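Isomaltodextranase (Arthrobacter globiformis, PDB 5AWO) hydrolyses alpha-1,6-glucosidic linkages in polysaccharides such as dextran, removing successive isomaltose units from the non-reducing ends of the chains. Local coordinates at residues A[395-400]-A[405-410]; A[126-131]-A[172-177]; A[109-114]-A[119-124]; A[273-278]-A[412-417]; A[589-594]-A[599-604]. All blocks are in the same frame, centred on the assembly; numbering follows the deposited sequence.

Contact 1: A[395-400]-A[405-410]; sequences RWAGQL and WGVALF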
# COMPACT_ATOMS: atom_id res chain seq x y z
N ARG A 395 -6.78 17.26 1.09
CA ARG A 395 -7.05 17.11 2.52
C ARG A 395 -7.15 15.63 2.85
O ARG A 395 -8.04 14.93 2.31
CB ARG A 395 -8.34 17.83 2.90
CG ARG A 395 -8.24 19.34 2.70
CD ARG A 395 -9.48 20.08 3.21
NE ARG A 395 -10.60 19.81 2.31
CZ ARG A 395 -11.88 19.92 2.62
NH1 ARG A 395 -12.29 20.30 3.83
NH2 ARG A 395 -12.78 19.65 1.68
N TRP A 396 -6.28 15.19 3.74
CA TRP A 396 -6.11 13.76 4.07
C TRP A 396 -6.20 13.54 5.58
O TRP A 396 -5.74 14.38 6.35
CB TRP A 396 -4.73 13.28 3.61
CG TRP A 396 -4.66 13.08 2.12
CD1 TRP A 396 -4.62 14.03 1.15
CD2 TRP A 396 -4.67 11.82 1.46
NE1 TRP A 396 -4.61 13.44 -0.09
CE2 TRP A 396 -4.66 12.08 0.07
CE3 TRP A 396 -4.72 10.50 1.90
CZ2 TRP A 396 -4.68 11.06 -0.87
CZ3 TRP A 396 -4.74 9.49 0.96
CH2 TRP A 396 -4.72 9.77 -0.41
N ALA A 397 -6.79 12.42 5.97
CA ALA A 397 -6.76 12.03 7.39
C ALA A 397 -6.79 10.53 7.52
O ALA A 397 -7.39 9.83 6.69
CB ALA A 397 -7.94 12.62 8.15
N GLY A 398 -6.11 10.04 8.54
CA GLY A 398 -6.20 8.64 8.90
C GLY A 398 -6.06 8.48 10.39
O GLY A 398 -5.50 9.33 11.08
N GLN A 399 -6.57 7.34 10.89
CA GLN A 399 -6.58 7.08 12.31
C GLN A 399 -5.60 6.02 12.66
O GLN A 399 -5.45 5.02 11.95
CB GLN A 399 -7.97 6.62 12.74
CG GLN A 399 -8.16 6.59 14.24
CD GLN A 399 -9.63 6.48 14.63
OE1 GLN A 399 -10.49 6.00 13.86
NE2 GLN A 399 -9.93 6.97 15.83
N LEU A 400 -4.90 6.22 13.77
CA LEU A 400 -3.99 5.26 14.30
C LEU A 400 -4.72 4.28 15.23
O LEU A 400 -5.79 4.61 15.75
CB LEU A 400 -2.85 5.95 15.06
CG LEU A 400 -1.81 6.83 14.31
CD1 LEU A 400 -1.25 6.05 13.14
CD2 LEU A 400 -2.37 8.14 13.83
N TRP A 405 -4.96 10.60 15.36
CA TRP A 405 -5.04 10.79 13.92
C TRP A 405 -3.82 11.51 13.37
O TRP A 405 -3.19 12.32 14.04
CB TRP A 405 -6.24 11.66 13.59
CG TRP A 405 -7.59 11.03 13.92
CD1 TRP A 405 -8.12 10.79 15.17
CD2 TRP A 405 -8.57 10.59 12.97
NE1 TRP A 405 -9.36 10.21 15.03
CE2 TRP A 405 -9.65 10.07 13.70
CE3 TRP A 405 -8.62 10.55 11.57
CZ2 TRP A 405 -10.79 9.55 13.08
CZ3 TRP A 405 -9.77 10.03 10.96
CH2 TRP A 405 -10.82 9.54 11.72
N GLY A 406 -3.55 11.21 12.10
CA GLY A 406 -2.70 12.06 11.27
C GLY A 406 -3.59 12.83 10.32
O GLY A 406 -4.45 12.24 9.65
N VAL A 407 -3.41 14.16 10.25
CA VAL A 407 -4.18 15.02 9.37
C VAL A 407 -3.20 15.83 8.52
O VAL A 407 -2.30 16.48 9.08
CB VAL A 407 -5.12 15.97 10.17
CG1 VAL A 407 -5.84 16.94 9.27
CG2 VAL A 407 -6.08 15.16 11.04
N ALA A 408 -3.37 15.81 7.19
CA ALA A 408 -2.45 16.53 6.27
C ALA A 408 -3.23 17.40 5.31
O ALA A 408 -4.26 17.01 4.77
CB ALA A 408 -1.58 15.54 5.53
N LEU A 409 -2.74 18.64 5.15
CA LEU A 409 -3.40 19.65 4.36
C LEU A 409 -2.39 20.13 3.29
O LEU A 409 -1.22 20.34 3.61
CB LEU A 409 -3.81 20.82 5.22
CG LEU A 409 -4.66 20.51 6.45
CD1 LEU A 409 -4.81 21.73 7.33
CD2 LEU A 409 -6.01 19.95 6.09
N PHE A 410 -2.86 20.27 2.04
CA PHE A 410 -1.99 20.54 0.90
C PHE A 410 -2.56 21.69 0.08
O PHE A 410 -3.76 21.82 -0.05
CB PHE A 410 -1.88 19.30 0.00
CG PHE A 410 -1.28 18.12 0.68
CD1 PHE A 410 0.08 17.90 0.68
CD2 PHE A 410 -2.10 17.18 1.30
CE1 PHE A 410 0.65 16.84 1.35
CE2 PHE A 410 -1.53 16.08 1.91
CZ PHE A 410 -0.17 15.90 1.94
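Chi1 of Q399 (-168°) sends CG away from its own N, and with W405 CG turned beside the backbone N (chi1 -65°) the glutamine chain runs across one face of the indole. Q399 CB sits 3.9 Å from the centroid of the six-membered ring of W405, a CH-pi contact, and the amide beyond it stacks on the indole with planes 27° apart. NE2 gives its hydrogens to the carbonyls of R475 and G403. Replacing W405 by an alanine is likely to strip the Q399 amide of its surface and open a gap beside A397, whose CB is 4.1 Å from W405 CE3. On the opposite face of the hairpin W396 CD1 approaches F410 CE2 at 3.8 Å. Paired N-H...O bonds join W396 with A408 and G398 with G406. Strands 375-378 and 460-466 flank this antiparallel pair in the C-terminal beta sandwich; A338 of helix 326-339 packs on W396 and A408, while I422 of strand 418-423 touches R395, V407 and L409.

Contact 2: A[126-131]-A[172-177]; sequences NPLWVH and LDVTKS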
# COMPACT_ATOMS: atom_id res chain seq x y z
N ASN A 126 11.58 -9.42 -11.55
CA ASN A 126 10.31 -10.02 -11.92
C ASN A 126 10.60 -11.50 -12.18
O ASN A 126 11.34 -11.82 -13.09
CB ASN A 126 9.73 -9.33 -13.16
CG ASN A 126 8.34 -9.83 -13.49
OD1 ASN A 126 8.04 -11.02 -13.30
ND2 ASN A 126 7.46 -8.94 -13.98
N PRO A 127 10.00 -12.39 -11.37
CA PRO A 127 10.35 -13.82 -11.49
C PRO A 127 9.74 -14.50 -12.70
O PRO A 127 9.95 -15.72 -12.87
CB PRO A 127 9.84 -14.40 -10.20
CG PRO A 127 8.64 -13.55 -9.88
CD PRO A 127 9.02 -12.16 -10.30
N LEU A 128 9.03 -13.76 -13.55
CA LEU A 128 8.65 -14.26 -14.86
C LEU A 128 9.64 -13.90 -15.96
O LEU A 128 9.42 -14.23 -17.14
CB LEU A 128 7.22 -13.85 -15.25
CG LEU A 128 6.27 -14.99 -14.82
CD1 LEU A 128 6.03 -14.99 -13.33
CD2 LEU A 128 4.94 -14.88 -15.53
N TRP A 129 10.73 -13.24 -15.61
CA TRP A 129 11.83 -13.02 -16.53
C TRP A 129 12.69 -14.27 -16.54
O TRP A 129 13.01 -14.82 -15.46
CB TRP A 129 12.69 -11.80 -16.18
CG TRP A 129 12.08 -10.48 -16.55
CD1 TRP A 129 11.27 -10.22 -17.61
CD2 TRP A 129 12.26 -9.24 -15.86
NE1 TRP A 129 10.92 -8.87 -17.61
CE2 TRP A 129 11.51 -8.26 -16.55
CE3 TRP A 129 12.99 -8.87 -14.74
CZ2 TRP A 129 11.47 -6.93 -16.14
CZ3 TRP A 129 12.92 -7.55 -14.31
CH2 TRP A 129 12.16 -6.59 -15.01
N VAL A 130 13.09 -14.68 -17.74
CA VAL A 130 14.04 -15.76 -17.91
C VAL A 130 15.17 -15.24 -18.78
O VAL A 130 14.93 -14.83 -19.94
CB VAL A 130 13.36 -16.98 -18.58
CG1 VAL A 130 14.30 -18.17 -18.57
CG2 VAL A 130 12.05 -17.34 -17.89
N HIS A 131 16.39 -15.22 -18.27
CA HIS A 131 17.47 -14.60 -19.04
C HIS A 131 17.85 -15.46 -20.24
O HIS A 131 17.98 -16.67 -20.12
CB HIS A 131 18.72 -14.34 -18.20
CG HIS A 131 19.56 -13.25 -18.75
ND1 HIS A 131 20.31 -13.39 -19.90
CD2 HIS A 131 19.64 -11.94 -18.42
CE1 HIS A 131 20.91 -12.24 -20.18
NE2 HIS A 131 20.50 -11.34 -19.30
N LEU A 172 8.46 -15.68 -19.30
CA LEU A 172 8.12 -17.07 -19.02
C LEU A 172 6.80 -17.45 -19.62
O LEU A 172 5.87 -16.68 -19.59
CB LEU A 172 8.06 -17.25 -17.50
CG LEU A 172 7.51 -18.59 -16.99
CD1 LEU A 172 8.51 -19.66 -17.33
CD2 LEU A 172 7.24 -18.52 -15.50
N ASP A 173 6.72 -18.66 -20.18
CA ASP A 173 5.45 -19.25 -20.58
C ASP A 173 4.90 -20.09 -19.43
O ASP A 173 5.36 -21.22 -19.19
CB ASP A 173 5.60 -20.10 -21.83
CG ASP A 173 4.29 -20.69 -22.29
OD1 ASP A 173 3.23 -20.51 -21.65
OD2 ASP A 173 4.34 -21.37 -23.34
N VAL A 174 3.93 -19.54 -18.71
CA VAL A 174 3.37 -20.21 -17.53
C VAL A 174 2.60 -21.49 -17.84
O VAL A 174 2.25 -22.23 -16.90
CB VAL A 174 2.51 -19.26 -16.64
CG1 VAL A 174 3.32 -18.06 -16.20
CG2 VAL A 174 1.23 -18.83 -17.35
N THR A 175 2.34 -21.77 -19.11
CA THR A 175 1.69 -23.03 -19.50
C THR A 175 2.71 -24.17 -19.67
O THR A 175 2.30 -25.32 -19.87
CB THR A 175 0.87 -22.86 -20.80
OG1 THR A 175 1.74 -22.75 -21.94
CG2 THR A 175 -0.06 -21.66 -20.73
N LYS A 176 4.01 -23.89 -19.61
CA LYS A 176 5.03 -24.93 -19.78
C LYS A 176 5.24 -25.73 -18.51
O LYS A 176 5.20 -25.20 -17.39
CB LYS A 176 6.37 -24.31 -20.16
CG LYS A 176 6.39 -23.70 -21.54
CD LYS A 176 6.54 -24.77 -22.62
CE LYS A 176 6.89 -24.17 -23.98
NZ LYS A 176 5.73 -23.47 -24.60
N SER A 177 5.53 -27.02 -18.65
CA SER A 177 5.87 -27.81 -17.47
C SER A 177 7.10 -27.21 -16.80
O SER A 177 8.04 -26.80 -17.47
CB SER A 177 6.16 -29.27 -17.86
OG SER A 177 6.18 -30.08 -16.72
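L128 meets L172 next to the indole of W129, a ring that itself lies off the contact. One face of that indole carries N126 CB, 3.6 Å above the plane and displaced toward the rim; W171 stacks with the same ring, and F160 and Y125 meet it edge-to-face. CB of W129 points away from 172-177, while L128 and V130 make the contact. L172 N bonds L128 O at 2.8 Å. L128 CG touches L172 CD2 at 3.7 Å, the two side chains crossing at about a right angle, and L128 CD2 reaches V174 CG1 at 3.6 Å. With chi1 of V174 at -57°, CG1 is the branch set beside the backbone N and offered to L128. V130 CG2 also touches L172 CB at 4.0 Å. Beyond this apolar patch D173 OD1 takes both T175 OG1 and T175 N from one face of the carboxylate, while OD2 holds K176 NZ in a salt bridge. N126 OD1 likewise accepts from L128 N, and each of these acceptors makes an Asx turn at a type I turn. The contact belongs to a small antiparallel pair, 129-131 with 169-172, following barrel strand 120-124; N126 ND2 also bonds the carbonyl of D201, the probable nucleophile of this family 27 hydrolase.

Contact 3: A[109-114]-A[119-124]; sequences YWANYL and MKLGVY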
# COMPACT_ATOMS: atom_id res chain seq x y z
N TYR A 109 26.72 -11.99 -0.42
CA TYR A 109 27.75 -11.10 0.09
C TYR A 109 27.14 -9.76 0.48
O TYR A 109 27.40 -9.24 1.57
CB TYR A 109 28.85 -10.87 -0.93
CG TYR A 109 29.83 -9.83 -0.46
CD1 TYR A 109 29.62 -8.48 -0.71
CD2 TYR A 109 30.98 -10.19 0.24
CE1 TYR A 109 30.51 -7.52 -0.30
CE2 TYR A 109 31.89 -9.22 0.68
CZ TYR A 109 31.65 -7.88 0.40
OH TYR A 109 32.52 -6.89 0.81
N TRP A 110 26.30 -9.21 -0.40
CA TRP A 110 25.75 -7.89 -0.10
C TRP A 110 24.71 -7.94 1.01
O TRP A 110 24.63 -7.00 1.80
CB TRP A 110 25.23 -7.22 -1.38
CG TRP A 110 26.39 -6.71 -2.16
CD1 TRP A 110 26.84 -7.15 -3.37
CD2 TRP A 110 27.34 -5.71 -1.74
NE1 TRP A 110 27.94 -6.48 -3.74
CE2 TRP A 110 28.29 -5.59 -2.76
CE3 TRP A 110 27.45 -4.89 -0.61
CZ2 TRP A 110 29.36 -4.69 -2.68
CZ3 TRP A 110 28.53 -4.00 -0.53
CH2 TRP A 110 29.46 -3.91 -1.57
N ALA A 111 23.92 -9.01 1.08
CA ALA A 111 22.99 -9.16 2.19
C ALA A 111 23.74 -9.24 3.53
O ALA A 111 23.30 -8.69 4.53
CB ALA A 111 22.10 -10.37 1.99
N ASN A 112 24.88 -9.93 3.56
CA ASN A 112 25.68 -9.95 4.79
C ASN A 112 26.35 -8.61 5.12
O ASN A 112 26.42 -8.23 6.30
CB ASN A 112 26.73 -11.05 4.73
CG ASN A 112 27.48 -11.19 6.03
OD1 ASN A 112 26.91 -11.61 7.03
ND2 ASN A 112 28.75 -10.78 6.04
N TYR A 113 26.86 -7.91 4.11
CA TYR A 113 27.47 -6.60 4.27
C TYR A 113 26.42 -5.66 4.88
O TYR A 113 26.69 -4.92 5.83
CB TYR A 113 27.98 -6.08 2.91
CG TYR A 113 28.73 -4.76 2.93
CD1 TYR A 113 28.05 -3.54 2.98
CD2 TYR A 113 30.13 -4.72 2.88
CE1 TYR A 113 28.74 -2.34 2.98
CE2 TYR A 113 30.83 -3.53 2.90
CZ TYR A 113 30.13 -2.34 2.96
OH TYR A 113 30.83 -1.15 2.97
N LEU A 114 25.21 -5.70 4.33
CA LEU A 114 24.08 -4.93 4.89
C LEU A 114 23.76 -5.34 6.33
O LEU A 114 23.59 -4.50 7.22
CB LEU A 114 22.85 -5.04 3.96
CG LEU A 114 22.93 -4.21 2.68
CD1 LEU A 114 22.09 -4.77 1.54
CD2 LEU A 114 22.54 -2.76 2.94
N MET A 119 21.20 -3.48 8.37
CA MET A 119 20.39 -3.20 7.18
C MET A 119 20.07 -4.51 6.46
O MET A 119 20.66 -5.57 6.75
CB MET A 119 21.15 -2.26 6.26
CG MET A 119 21.33 -0.86 6.83
SD MET A 119 22.21 0.26 5.77
CE MET A 119 20.99 0.52 4.48
N LYS A 120 19.15 -4.41 5.50
CA LYS A 120 18.65 -5.54 4.73
C LYS A 120 18.68 -5.22 3.25
O LYS A 120 18.67 -4.04 2.84
CB LYS A 120 17.23 -5.89 5.16
CG LYS A 120 17.12 -6.34 6.61
CD LYS A 120 15.68 -6.43 7.11
CE LYS A 120 15.58 -6.10 8.60
NZ LYS A 120 14.23 -6.14 9.23
N LEU A 121 18.72 -6.26 2.43
CA LEU A 121 18.69 -6.16 0.99
C LEU A 121 17.28 -6.18 0.43
O LEU A 121 16.50 -7.07 0.71
CB LEU A 121 19.43 -7.37 0.40
CG LEU A 121 19.49 -7.48 -1.13
CD1 LEU A 121 20.30 -6.35 -1.74
CD2 LEU A 121 20.06 -8.84 -1.52
N GLY A 122 16.96 -5.18 -0.41
CA GLY A 122 15.75 -5.19 -1.21
C GLY A 122 16.10 -5.46 -2.65
O GLY A 122 17.11 -4.97 -3.16
N VAL A 123 15.31 -6.33 -3.30
CA VAL A 123 15.60 -6.72 -4.66
C VAL A 123 14.48 -6.33 -5.64
O VAL A 123 13.32 -6.63 -5.40
CB VAL A 123 15.87 -8.23 -4.78
CG1 VAL A 123 15.99 -8.65 -6.25
CG2 VAL A 123 17.15 -8.58 -4.06
N TYR A 124 14.90 -5.70 -6.72
CA TYR A 124 14.05 -5.49 -7.90
C TYR A 124 14.25 -6.66 -8.86
O TYR A 124 15.34 -6.86 -9.39
CB TYR A 124 14.43 -4.18 -8.55
CG TYR A 124 13.78 -3.83 -9.87
CD1 TYR A 124 14.18 -4.41 -11.07
CD2 TYR A 124 12.81 -2.83 -9.95
CE1 TYR A 124 13.61 -4.07 -12.29
CE2 TYR A 124 12.27 -2.47 -11.17
CZ TYR A 124 12.67 -3.08 -12.33
OH TYR A 124 12.12 -2.74 -13.56
O HOH W 1 20.83 -8.17 5.63
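L114 and M119 close the turn that leads from helix 107-116 into strand 120-124, one of the eight parallel strands of the catalytic TIM barrel. M119 N bonds L114 O at 2.8 Å. Each methyl of L114 has its own target: CD2 lies 3.6 Å from M119 CB, and CD1 rests 3.7 Å from L121 CA. The methionine chain, extended to SD, bends at its last torsion (chi3 71°), which brings CE to 3.9 Å from L114 CD2. A turn earlier on the helix, A111 CB meets L121 CB at 4.3 Å. One water donates to both A111 O and M119 O, a second link between helix and strand. Beyond L114 and M119 lie I63 and L66 of helix 56-68. L114 thus packs the helix against the strand through apolar branches, while among the backbone atoms L114 O and M119 N satisfy each other and A111 O and M119 O share the water.

Contact 4: A[273-278]-A[412-417]; sequences GGWDRL and RSDTET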
# COMPACT_ATOMS: atom_id res chain seq x y z
N GLY A 273 11.61 13.82 -11.41
CA GLY A 273 11.20 14.28 -10.11
C GLY A 273 10.55 15.65 -10.21
O GLY A 273 9.95 16.04 -11.23
N GLY A 274 10.63 16.35 -9.10
CA GLY A 274 10.05 17.70 -9.01
C GLY A 274 8.55 17.75 -8.98
O GLY A 274 7.86 16.72 -8.99
N TRP A 275 8.03 18.97 -8.92
CA TRP A 275 6.60 19.20 -8.79
C TRP A 275 5.78 18.64 -9.95
O TRP A 275 4.70 18.09 -9.70
CB TRP A 275 6.33 20.71 -8.61
CG TRP A 275 4.89 20.94 -8.25
CD1 TRP A 275 3.88 21.29 -9.06
CD2 TRP A 275 4.33 20.77 -6.95
NE1 TRP A 275 2.70 21.35 -8.36
CE2 TRP A 275 2.96 21.05 -7.05
CE3 TRP A 275 4.86 20.43 -5.71
CZ2 TRP A 275 2.10 20.96 -5.95
CZ3 TRP A 275 4.02 20.35 -4.62
CH2 TRP A 275 2.66 20.64 -4.75
N ASP A 276 6.25 18.73 -11.18
CA ASP A 276 5.44 18.25 -12.28
C ASP A 276 5.17 16.74 -12.17
O ASP A 276 4.09 16.29 -12.46
CB ASP A 276 6.02 18.63 -13.65
CG ASP A 276 5.03 18.40 -14.78
OD1 ASP A 276 3.89 18.88 -14.71
OD2 ASP A 276 5.37 17.65 -15.72
N ARG A 277 6.15 15.97 -11.67
CA ARG A 277 5.93 14.55 -11.47
C ARG A 277 5.09 14.26 -10.21
O ARG A 277 4.33 13.28 -10.20
CB ARG A 277 7.24 13.80 -11.43
CG ARG A 277 7.84 13.66 -12.83
CD ARG A 277 7.35 12.36 -13.48
NE ARG A 277 7.46 12.44 -14.89
CZ ARG A 277 7.22 11.46 -15.73
NH1 ARG A 277 6.98 10.24 -15.29
NH2 ARG A 277 7.28 11.71 -17.02
N LEU A 278 5.18 15.11 -9.20
CA LEU A 278 4.39 14.92 -8.00
C LEU A 278 2.92 15.27 -8.16
O LEU A 278 2.05 14.64 -7.53
CB LEU A 278 4.99 15.72 -6.84
CG LEU A 278 4.51 15.33 -5.43
CD1 LEU A 278 5.21 14.08 -4.94
CD2 LEU A 278 4.70 16.48 -4.44
N ARG A 412 -2.04 22.69 -3.77
CA ARG A 412 -1.50 22.39 -5.08
C ARG A 412 -1.57 23.56 -6.07
O ARG A 412 -1.12 23.42 -7.23
CB ARG A 412 -2.17 21.14 -5.63
CG ARG A 412 -1.95 19.89 -4.79
CD ARG A 412 -2.78 18.71 -5.26
NE ARG A 412 -2.34 18.28 -6.59
CZ ARG A 412 -3.11 17.70 -7.49
NH1 ARG A 412 -4.38 17.39 -7.23
NH2 ARG A 412 -2.60 17.47 -8.69
N SER A 413 -2.11 24.72 -5.67
CA SER A 413 -2.05 25.88 -6.55
C SER A 413 -0.59 26.26 -6.80
O SER A 413 0.26 26.20 -5.88
CB SER A 413 -2.75 27.07 -5.91
OG SER A 413 -2.61 28.23 -6.74
N ASP A 414 -0.27 26.69 -8.03
CA ASP A 414 1.06 27.20 -8.31
C ASP A 414 1.24 28.67 -7.91
O ASP A 414 2.35 29.16 -7.81
CB ASP A 414 1.40 26.94 -9.78
CG ASP A 414 1.04 25.52 -10.20
OD1 ASP A 414 1.50 24.55 -9.55
OD2 ASP A 414 0.26 25.35 -11.16
N THR A 415 0.15 29.36 -7.63
CA THR A 415 0.25 30.83 -7.45
C THR A 415 -0.44 31.38 -6.21
O THR A 415 0.05 32.34 -5.56
CB THR A 415 -0.33 31.48 -8.69
OG1 THR A 415 0.38 31.00 -9.82
CG2 THR A 415 -0.19 33.01 -8.65
N GLU A 416 -1.56 30.80 -5.82
CA GLU A 416 -2.37 31.38 -4.77
C GLU A 416 -2.09 30.76 -3.43
O GLU A 416 -1.81 29.57 -3.34
CB GLU A 416 -3.85 31.19 -5.06
CG GLU A 416 -4.31 31.75 -6.39
CD GLU A 416 -4.00 33.21 -6.57
OE1 GLU A 416 -4.15 34.01 -5.62
OE2 GLU A 416 -3.62 33.59 -7.69
N THR A 417 -2.20 31.56 -2.38
CA THR A 417 -2.25 31.07 -1.01
C THR A 417 -3.68 30.65 -0.71
O THR A 417 -4.63 31.36 -1.06
CB THR A 417 -1.74 32.18 -0.06
OG1 THR A 417 -0.35 32.39 -0.36
CG2 THR A 417 -1.90 31.78 1.38
O HOH W 2 -0.23 21.25 -8.78
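W275 reaches from its helix toward the loop 412-417: CB points that way, chi1 of -170° carries the indole out toward the loop, and both NE1 and CZ2 meet it. On the pyrrole side NE1 comes to 3.6 Å of D414 OD1, too long for a hydrogen bond and tentative, since D414 has two conformers; OD1 bonds H458 NE2. The indole N-H goes instead to a water in the ring plane, 3.0 Å from NE1, and that water donates to R412 O at 2.8 Å. This joins helix 274-279, from the catalytic barrel part of the chain, to the loop between strands 405-410 and 418-423 of the C-terminal beta sandwich, where S413 OG forms an ST turn and ST motif with T415 N and E416 N. Farther round the ring, CZ2 lies 4.0 Å from R412 CA, which meets the indole at its edge. The ring also stacks with H458 and touches E328 and T331 of helix 326-339.

Contact 5: A[589-594]-A[599-604]; sequences VTIGRG and GAINLN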
# COMPACT_ATOMS: atom_id res chain seq x y z
N VAL A 589 -10.01 -5.46 14.03
CA VAL A 589 -11.43 -5.75 14.24
C VAL A 589 -12.09 -5.56 12.90
O VAL A 589 -12.13 -4.44 12.36
CB VAL A 589 -12.04 -4.84 15.32
CG1 VAL A 589 -13.53 -5.12 15.48
CG2 VAL A 589 -11.33 -5.05 16.66
N THR A 590 -12.59 -6.67 12.35
CA THR A 590 -13.24 -6.70 11.05
C THR A 590 -14.71 -7.07 11.20
O THR A 590 -15.05 -8.06 11.87
CB THR A 590 -12.49 -7.66 10.11
OG1 THR A 590 -11.17 -7.13 9.88
CG2 THR A 590 -13.20 -7.85 8.78
N ILE A 591 -15.55 -6.27 10.56
CA ILE A 591 -17.01 -6.46 10.51
C ILE A 591 -17.41 -6.55 9.05
O ILE A 591 -17.05 -5.68 8.26
CB ILE A 591 -17.79 -5.33 11.24
CG1 ILE A 591 -19.31 -5.52 11.06
CG2 ILE A 591 -17.36 -3.94 10.78
CD1 ILE A 591 -20.16 -4.69 12.01
N GLY A 592 -18.15 -7.61 8.68
CA GLY A 592 -18.54 -7.82 7.30
C GLY A 592 -19.78 -8.68 7.17
O GLY A 592 -20.24 -9.25 8.15
N ARG A 593 -20.30 -8.73 5.95
CA ARG A 593 -21.58 -9.39 5.68
C ARG A 593 -21.33 -10.67 4.90
O ARG A 593 -21.12 -10.64 3.68
CB ARG A 593 -22.48 -8.43 4.92
CG ARG A 593 -23.97 -8.70 5.12
CD ARG A 593 -24.41 -9.94 4.39
NE ARG A 593 -25.87 -9.93 4.19
CZ ARG A 593 -26.54 -10.90 3.60
NH1 ARG A 593 -25.92 -11.98 3.16
NH2 ARG A 593 -27.86 -10.76 3.44
N GLY A 594 -21.38 -11.80 5.60
CA GLY A 594 -21.20 -13.12 4.97
C GLY A 594 -22.47 -13.72 4.38
O GLY A 594 -23.57 -13.17 4.50
N GLY A 599 -29.77 -9.83 5.98
CA GLY A 599 -30.09 -8.44 5.68
C GLY A 599 -28.92 -7.57 5.25
O GLY A 599 -28.09 -7.98 4.43
N ALA A 600 -28.88 -6.36 5.80
CA ALA A 600 -27.86 -5.37 5.47
C ALA A 600 -27.82 -4.28 6.55
O ALA A 600 -28.81 -4.05 7.25
CB ALA A 600 -28.16 -4.75 4.12
N ILE A 601 -26.67 -3.61 6.68
CA ILE A 601 -26.59 -2.40 7.49
C ILE A 601 -25.73 -1.39 6.76
O ILE A 601 -24.96 -1.74 5.87
CB ILE A 601 -25.97 -2.58 8.89
CG1 ILE A 601 -24.43 -2.77 8.83
CG2 ILE A 601 -26.67 -3.70 9.66
CD1 ILE A 601 -23.77 -2.79 10.20
N ASN A 602 -25.87 -0.14 7.18
CA ASN A 602 -24.87 0.90 6.88
C ASN A 602 -24.14 1.16 8.19
O ASN A 602 -24.77 1.20 9.25
CB ASN A 602 -25.52 2.15 6.36
CG ASN A 602 -26.10 1.97 4.96
OD1 ASN A 602 -25.61 1.16 4.18
ND2 ASN A 602 -27.14 2.73 4.64
N LEU A 603 -22.82 1.33 8.14
CA LEU A 603 -22.04 1.46 9.35
C LEU A 603 -21.40 2.84 9.43
O LEU A 603 -20.69 3.24 8.51
CB LEU A 603 -20.96 0.38 9.42
CG LEU A 603 -20.13 0.35 10.70
CD1 LEU A 603 -20.96 -0.13 11.89
CD2 LEU A 603 -18.91 -0.52 10.53
N ASN A 604 -21.65 3.54 10.53
CA ASN A 604 -21.07 4.87 10.76
C ASN A 604 -19.77 4.81 11.54
O ASN A 604 -18.77 5.42 11.12
CB ASN A 604 -22.08 5.73 11.52
CG ASN A 604 -21.76 7.21 11.47
OD1 ASN A 604 -20.90 7.70 10.70
ND2 ASN A 604 -22.48 7.94 12.26
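Hydrogen bonding between R593 and G599 makes the polar half of this contact. The guanidinium grips one atom side-on, NE and NH2 each lying 3.0 Å from G599 O, which is close to the guanidinium plane. The two donors use the carbonyl differently: NH2 comes in its plane, on a lone pair, whereas NE stands 37° above it. Both bonds are bent, near 147°, as expected when two nitrogens share one oxygen. The chain is turned at chi2 (-73°), which carries the guanidinium across to the glycine, and NH1 is left to bond G594 O at 3.0 Å within its own segment. The arginine thus ties both ends of the connection between the strands, and its rotation is fixed on two sides. A leucine in its place would probably leave G599 O without its two donors and G594 O without one, letting the connecting loop shift. G599 itself has a positive phi, which favours glycine. Apolar packing forms the other half: I591 CG2 meets L603 CD2 at 3.8 Å, and a looser touch joins I591 CD1 with I601 CD1. Within the beta-sandwich carbohydrate-binding module, I591 belongs to strand 585-592, flanked in its sheet by strands 542-549 and 515-522, while I601 and L603 lie on strand 601-609 of the facing sheet; M544 of strand 542-549 touches I591, R593 and I601.

Contacts 1, 2, 3 and 5 are largely buried, whereas contact 4 lies at the surface and relies on a water and a ring edge. Contacts 2 and 3 belong to the catalytic barrel and touch one another, W129 CH2 lying 4.0 Å from Y124 CE1; both combine one backbone bond with leucine-centred packing. Contact 1 pairs two neighbouring strands by regular backbone bonds, whereas contact 5 spans two facing sheets by side chains, an arginine grip replacing strand pairing. Segment 412-417 of contact 4 follows strand 405-410 of contact 1 and ties that sandwich domain to the barrel. Contacts 3 and 5 lie on opposite sides of the chain's centre.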